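Local coordinates for uncharacterized tRNA/rRNA methyltransferase HI_0380 (Haemophilus influenzae, PDB 3ILK), which probably binds RNA and transfers a methyl group to it from S-adenosyl-L-methionine, as a member of the TrmH family of the SPOUT methyltransferases, at residues Y185-L197 with G228-T240. Residues are numbered along the deposited sequence; the frame is centred on the assembly and turned at random.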
loop_
_atom_site.group_PDB
_atom_site.type_symbol
_atom_site.label_atom_id
_atom_site.label_comp_id
_atom_site.label_asym_id
_atom_site.label_seq_id
_atom_site.Cartn_x
_atom_site.Cartn_y
_atom_site.Cartn_z
ATOM N N TYR A 185 -10.670 -10.563 -37.134
ATOM C CA TYR A 185 -10.987 -11.975 -37.230
ATOM C C TYR A 185 -11.715 -12.393 -35.960
ATOM O O TYR A 185 -12.703 -13.131 -36.018
ATOM C CB TYR A 185 -9.726 -12.823 -37.391
ATOM C CG TYR A 185 -10.042 -14.296 -37.526
ATOM C CD1 TYR A 185 -10.038 -14.888 -38.786
ATOM C CD2 TYR A 185 -10.374 -15.105 -36.385
ATOM C CE1 TYR A 185 -10.334 -16.202 -38.963
ATOM C CE2 TYR A 185 -10.680 -16.442 -36.551
ATOM C CZ TYR A 185 -10.651 -16.977 -37.863
ATOM O OH TYR A 185 -10.911 -18.290 -38.141
ATOM N N PHE A 186 -11.219 -11.903 -34.826
ATOM C CA PHE A 186 -11.772 -12.227 -33.464
ATOM C C PHE A 186 -13.219 -11.768 -33.313
ATOM O O PHE A 186 -14.001 -12.364 -32.554
ATOM C CB PHE A 186 -10.945 -11.509 -32.384
ATOM C CG PHE A 186 -11.586 -11.528 -30.966
ATOM C CD1 PHE A 186 -11.861 -12.710 -30.352
ATOM C CD2 PHE A 186 -11.902 -10.338 -30.293
ATOM C CE1 PHE A 186 -12.427 -12.740 -29.058
ATOM C CE2 PHE A 186 -12.488 -10.352 -29.047
ATOM C CZ PHE A 186 -12.731 -11.545 -28.411
ATOM N N PHE A 187 -13.577 -10.670 -33.979
ATOM C CA PHE A 187 -14.939 -10.151 -33.852
ATOM C C PHE A 187 -15.881 -11.016 -34.674
ATOM O O PHE A 187 -16.881 -11.471 -34.150
ATOM C CB PHE A 187 -15.056 -8.665 -34.230
ATOM C CG PHE A 187 -14.293 -7.736 -33.325
ATOM C CD1 PHE A 187 -14.444 -7.810 -31.927
ATOM C CD2 PHE A 187 -13.465 -6.759 -33.864
ATOM C CE1 PHE A 187 -13.744 -6.938 -31.090
ATOM C CE2 PHE A 187 -12.761 -5.889 -33.048
ATOM C CZ PHE A 187 -12.887 -5.981 -31.663
ATOM N N ASP A 188 -15.548 -11.281 -35.941
ATOM C CA ASP A 188 -16.336 -12.231 -36.741
ATOM C C ASP A 188 -16.495 -13.604 -36.082
ATOM O O ASP A 188 -17.565 -14.205 -36.152
ATOM C CB ASP A 188 -15.755 -12.345 -38.155
ATOM C CG ASP A 188 -15.699 -11.005 -38.837
ATOM O OD1 ASP A 188 -15.330 -10.896 -40.051
ATOM O OD2 ASP A 188 -16.070 -10.038 -38.131
ATOM N N TYR A 189 -15.445 -14.067 -35.412
ATOM C CA TYR A 189 -15.452 -15.338 -34.705
ATOM C C TYR A 189 -16.412 -15.305 -33.486
ATOM O O TYR A 189 -17.233 -16.198 -33.340
ATOM C CB TYR A 189 -14.011 -15.717 -34.314
ATOM C CG TYR A 189 -13.765 -17.152 -33.804
ATOM C CD1 TYR A 189 -14.699 -18.181 -34.000
ATOM C CD2 TYR A 189 -12.547 -17.478 -33.191
ATOM C CE1 TYR A 189 -14.435 -19.475 -33.598
ATOM C CE2 TYR A 189 -12.273 -18.782 -32.732
ATOM C CZ TYR A 189 -13.222 -19.775 -32.946
ATOM O OH TYR A 189 -12.965 -21.065 -32.526
ATOM N N THR A 190 -16.283 -14.294 -32.617
ATOM C CA THR A 190 -17.252 -14.028 -31.541
ATOM C C THR A 190 -18.702 -14.004 -32.088
ATOM O O THR A 190 -19.588 -14.681 -31.546
ATOM C CB THR A 190 -16.939 -12.684 -30.833
ATOM O OG1 THR A 190 -15.616 -12.714 -30.274
ATOM C CG2 THR A 190 -17.965 -12.370 -29.735
ATOM N N GLU A 191 -18.926 -13.242 -33.162
ATOM C CA GLU A 191 -20.261 -13.122 -33.782
ATOM C C GLU A 191 -20.839 -14.455 -34.225
ATOM O O GLU A 191 -21.922 -14.854 -33.772
ATOM C CB GLU A 191 -20.248 -12.237 -35.019
ATOM C CG GLU A 191 -19.510 -10.926 -34.909
ATOM C CD GLU A 191 -19.678 -10.067 -36.152
ATOM O OE1 GLU A 191 -20.776 -10.115 -36.769
ATOM O OE2 GLU A 191 -18.712 -9.344 -36.507
ATOM N N ARG A 192 -20.134 -15.109 -35.152
ATOM C CA ARG A 192 -20.504 -16.447 -35.601
ATOM C C ARG A 192 -20.860 -17.394 -34.435
ATOM O O ARG A 192 -21.923 -18.028 -34.441
ATOM C CB ARG A 192 -19.407 -17.071 -36.472
ATOM C CG ARG A 192 -19.830 -18.455 -36.979
ATOM C CD ARG A 192 -18.858 -19.076 -37.945
ATOM N NE ARG A 192 -17.892 -19.936 -37.267
ATOM C CZ ARG A 192 -16.587 -19.706 -37.256
ATOM N NH1 ARG A 192 -16.101 -18.642 -37.887
ATOM N NH2 ARG A 192 -15.769 -20.543 -36.628
ATOM N N ILE A 193 -19.977 -17.482 -33.444
ATOM C CA ILE A 193 -20.182 -18.411 -32.317
ATOM C C ILE A 193 -21.436 -18.057 -31.502
ATOM O O ILE A 193 -22.262 -18.920 -31.179
ATOM C CB ILE A 193 -18.897 -18.517 -31.424
ATOM C CG1 ILE A 193 -17.809 -19.355 -32.129
ATOM C CG2 ILE A 193 -19.210 -19.044 -30.001
ATOM C CD1 ILE A 193 -18.212 -20.826 -32.448
ATOM N N TYR A 194 -21.588 -16.775 -31.201
ATOM C CA TYR A 194 -22.695 -16.338 -30.372
ATOM C C TYR A 194 -24.026 -16.232 -31.114
ATOM O O TYR A 194 -25.087 -16.252 -30.492
ATOM C CB TYR A 194 -22.304 -15.106 -29.551
ATOM C CG TYR A 194 -21.403 -15.532 -28.407
ATOM C CD1 TYR A 194 -21.943 -15.879 -27.167
ATOM C CD2 TYR A 194 -20.020 -15.638 -28.576
ATOM C CE1 TYR A 194 -21.123 -16.305 -26.117
ATOM C CE2 TYR A 194 -19.198 -16.073 -27.536
ATOM C CZ TYR A 194 -19.757 -16.393 -26.303
ATOM O OH TYR A 194 -18.943 -16.817 -25.283
ATOM N N GLN A 195 -23.958 -16.164 -32.441
ATOM C CA GLN A 195 -25.131 -16.364 -33.286
ATOM C C GLN A 195 -25.481 -17.846 -33.373
ATOM O O GLN A 195 -26.647 -18.212 -33.484
ATOM C CB GLN A 195 -24.886 -15.823 -34.691
ATOM C CG GLN A 195 -24.994 -14.327 -34.788
ATOM C CD GLN A 195 -25.357 -13.875 -36.175
ATOM O OE1 GLN A 195 -24.525 -13.889 -37.089
ATOM N NE2 GLN A 195 -26.610 -13.466 -36.349
ATOM N N SER A 196 -24.454 -18.689 -33.346
ATOM C CA SER A 196 -24.625 -20.131 -33.390
ATOM C C SER A 196 -25.356 -20.573 -32.130
ATOM O O SER A 196 -26.209 -21.462 -32.174
ATOM C CB SER A 196 -23.258 -20.816 -33.492
ATOM O OG SER A 196 -23.382 -22.206 -33.720
ATOM N N LEU A 197 -25.028 -19.930 -31.011
ATOM C CA LEU A 197 -25.678 -20.217 -29.722
ATOM C C LEU A 197 -27.151 -19.813 -29.689
ATOM O O LEU A 197 -27.970 -20.483 -29.050
ATOM C CB LEU A 197 -24.919 -19.530 -28.575
ATOM C CG LEU A 197 -23.895 -20.312 -27.745
ATOM C CD1 LEU A 197 -23.507 -21.651 -28.357
ATOM C CD2 LEU A 197 -22.663 -19.446 -27.482
ATOM N N GLY A 228 -8.899 -18.398 -27.721
ATOM C CA GLY A 228 -8.819 -19.734 -27.133
ATOM C C GLY A 228 -10.103 -20.161 -26.433
ATOM O O GLY A 228 -10.468 -21.347 -26.450
HETATM N N MSE A 229 -10.771 -19.200 -25.800
HETATM C CA MSE A 229 -12.108 -19.435 -25.223
HETATM C C MSE A 229 -13.152 -19.716 -26.348
HETATM O O MSE A 229 -13.908 -20.676 -26.266
HETATM C CB MSE A 229 -12.532 -18.275 -24.314
HETATM C CG MSE A 229 -11.554 -18.061 -23.131
HETATM SE SE MSE A 229 -11.659 -16.345 -22.166
HETATM C CE MSE A 229 -12.916 -16.891 -20.758
ATOM N N LEU A 230 -13.175 -18.903 -27.393
ATOM C CA LEU A 230 -14.093 -19.156 -28.528
ATOM C C LEU A 230 -13.949 -20.548 -29.171
ATOM O O LEU A 230 -14.954 -21.167 -29.566
ATOM C CB LEU A 230 -13.966 -18.075 -29.598
ATOM C CG LEU A 230 -14.344 -16.666 -29.161
ATOM C CD1 LEU A 230 -13.924 -15.678 -30.242
ATOM C CD2 LEU A 230 -15.823 -16.542 -28.848
ATOM N N SER A 231 -12.703 -21.022 -29.266
ATOM C CA SER A 231 -12.416 -22.367 -29.746
ATOM C C SER A 231 -12.905 -23.392 -28.749
ATOM O O SER A 231 -13.444 -24.435 -29.134
ATOM C CB SER A 231 -10.929 -22.534 -29.995
ATOM O OG SER A 231 -10.510 -21.470 -30.848
ATOM N N ALA A 232 -12.727 -23.097 -27.469
ATOM C CA ALA A 232 -13.240 -23.979 -26.429
ATOM C C ALA A 232 -14.772 -24.155 -26.559
ATOM O O ALA A 232 -15.253 -25.281 -26.638
ATOM C CB ALA A 232 -12.816 -23.497 -25.069
ATOM N N VAL A 233 -15.513 -23.051 -26.628
ATOM C CA VAL A 233 -16.967 -23.050 -26.893
ATOM C C VAL A 233 -17.346 -23.743 -28.237
ATOM O O VAL A 233 -18.317 -24.519 -28.288
ATOM C CB VAL A 233 -17.546 -21.586 -26.855
ATOM C CG1 VAL A 233 -19.061 -21.572 -27.112
ATOM C CG2 VAL A 233 -17.255 -20.942 -25.502
ATOM N N GLU A 234 -16.570 -23.473 -29.295
ATOM C CA GLU A 234 -16.804 -24.077 -30.600
ATOM C C GLU A 234 -16.768 -25.603 -30.585
ATOM O O GLU A 234 -17.667 -26.252 -31.124
ATOM C CB GLU A 234 -15.824 -23.536 -31.656
ATOM C CG GLU A 234 -16.183 -23.994 -33.068
ATOM C CD GLU A 234 -15.358 -23.341 -34.178
ATOM O OE1 GLU A 234 -14.161 -22.999 -33.981
ATOM O OE2 GLU A 234 -15.924 -23.187 -35.275
ATOM N N LYS A 235 -15.722 -26.162 -29.982
ATOM C CA LYS A 235 -15.576 -27.607 -29.806
ATOM C C LYS A 235 -16.832 -28.211 -29.171
ATOM O O LYS A 235 -17.326 -29.248 -29.622
ATOM C CB LYS A 235 -14.330 -27.941 -28.973
ATOM C CG LYS A 235 -13.007 -27.560 -29.646
ATOM C CD LYS A 235 -11.744 -27.878 -28.803
ATOM C CE LYS A 235 -11.487 -26.861 -27.674
ATOM N NZ LYS A 235 -12.219 -27.256 -26.397
ATOM N N ARG A 236 -17.354 -27.542 -28.145
ATOM C CA ARG A 236 -18.584 -27.976 -27.470
ATOM C C ARG A 236 -19.829 -27.947 -28.377
ATOM O O ARG A 236 -20.591 -28.916 -28.409
ATOM C CB ARG A 236 -18.832 -27.143 -26.208
ATOM C CG ARG A 236 -18.577 -27.855 -24.870
ATOM C CD ARG A 236 -19.089 -29.275 -24.821
ATOM N NE ARG A 236 -19.765 -29.540 -23.554
ATOM C CZ ARG A 236 -19.154 -29.673 -22.381
ATOM N NH1 ARG A 236 -17.827 -29.583 -22.292
ATOM N NH2 ARG A 236 -19.881 -29.905 -21.295
ATOM N N ILE A 237 -20.039 -26.828 -29.076
ATOM C CA ILE A 237 -21.096 -26.693 -30.097
ATOM C C ILE A 237 -21.003 -27.843 -31.101
ATOM O O ILE A 237 -22.007 -28.497 -31.411
ATOM C CB ILE A 237 -21.002 -25.347 -30.897
ATOM C CG1 ILE A 237 -21.197 -24.130 -29.988
ATOM C CG2 ILE A 237 -22.022 -25.321 -32.059
ATOM C CD1 ILE A 237 -20.847 -22.799 -30.655
ATOM N N ASP A 238 -19.783 -28.076 -31.590
ATOM C CA ASP A 238 -19.527 -29.060 -32.644
ATOM C C ASP A 238 -19.701 -30.492 -32.157
ATOM O O ASP A 238 -19.757 -31.434 -32.956
ATOM C CB ASP A 238 -18.136 -28.844 -33.251
ATOM C CG ASP A 238 -18.045 -27.550 -34.066
ATOM O OD1 ASP A 238 -19.027 -27.195 -34.760
ATOM O OD2 ASP A 238 -16.988 -26.888 -34.011
ATOM N N LEU A 239 -19.816 -30.637 -30.839
ATOM C CA LEU A 239 -19.985 -31.931 -30.210
ATOM C C LEU A 239 -21.467 -32.253 -29.958
ATOM O O LEU A 239 -21.831 -33.424 -29.815
ATOM C CB LEU A 239 -19.183 -31.979 -28.907
ATOM C CG LEU A 239 -18.359 -33.243 -28.654
ATOM C CD1 LEU A 239 -17.016 -33.191 -29.383
ATOM C CD2 LEU A 239 -18.153 -33.431 -27.162
ATOM N N THR A 240 -22.313 -31.219 -29.917
ATOM C CA THR A 240 -23.759 -31.380 -29.661
ATOM C C THR A 240 -24.519 -31.795 -30.917
ATOM O O THR A 240 -25.320 -32.731 -30.890
ATOM C CB THR A 240 -24.391 -30.074 -29.112
ATOM O OG1 THR A 240 -23.731 -29.686 -27.899
ATOM C CG2 THR A 240 -25.888 -30.241 -28.848
#
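Y189 and R192 hold the two oxygens of one carboxylate, that of E234, where helices 180-197 and 220-240 of the C-terminal helical region pack with knobs-into-holes, away from the S-adenosyl-L-methionine site inferred by similarity. The axes of 185-197 and 228-240 come within 10.3 Å and run in nearly the same direction, 28° apart. The phenol donates: Y189 OH lies 2.7 Å from E234 OE1 and meets it from above the carboxylate plane. The other oxygen takes the salt bridge, R192 NH2 to E234 OE2 at 3.0 Å, with the acceptor almost in the guanidinium plane and an N-H...O angle of 152°. With a partner on each oxygen, rotation of the carboxylate is restrained, and the charged arginine next to it probably keeps it ionised. S231 OG lies at the edge of the Y189 ring and is hydrogen-bonded to N227 O, one turn back along its own helix.

Below these polar groups the packing is apolar. L230 is the first knob, set among F186, Y189, T190 and I193; its CB lies over one face of the Y189 ring, 3.8 Å from the centroid, in a CH-pi contact. I193 answers from the other helix, between L230, V233, E234 and I237, its CD1 3.7 Å from I237 CD1. Y194, whose ring edge meets L230 CD2, also packs on M229 of the second subunit.

Buried T190 settles its hydroxyl at home: with chi1 at -59° OG1 lies beside its own backbone N, and it donates to F186 O at 2.8 Å, reaching that carbonyl from the face opposite T190 N.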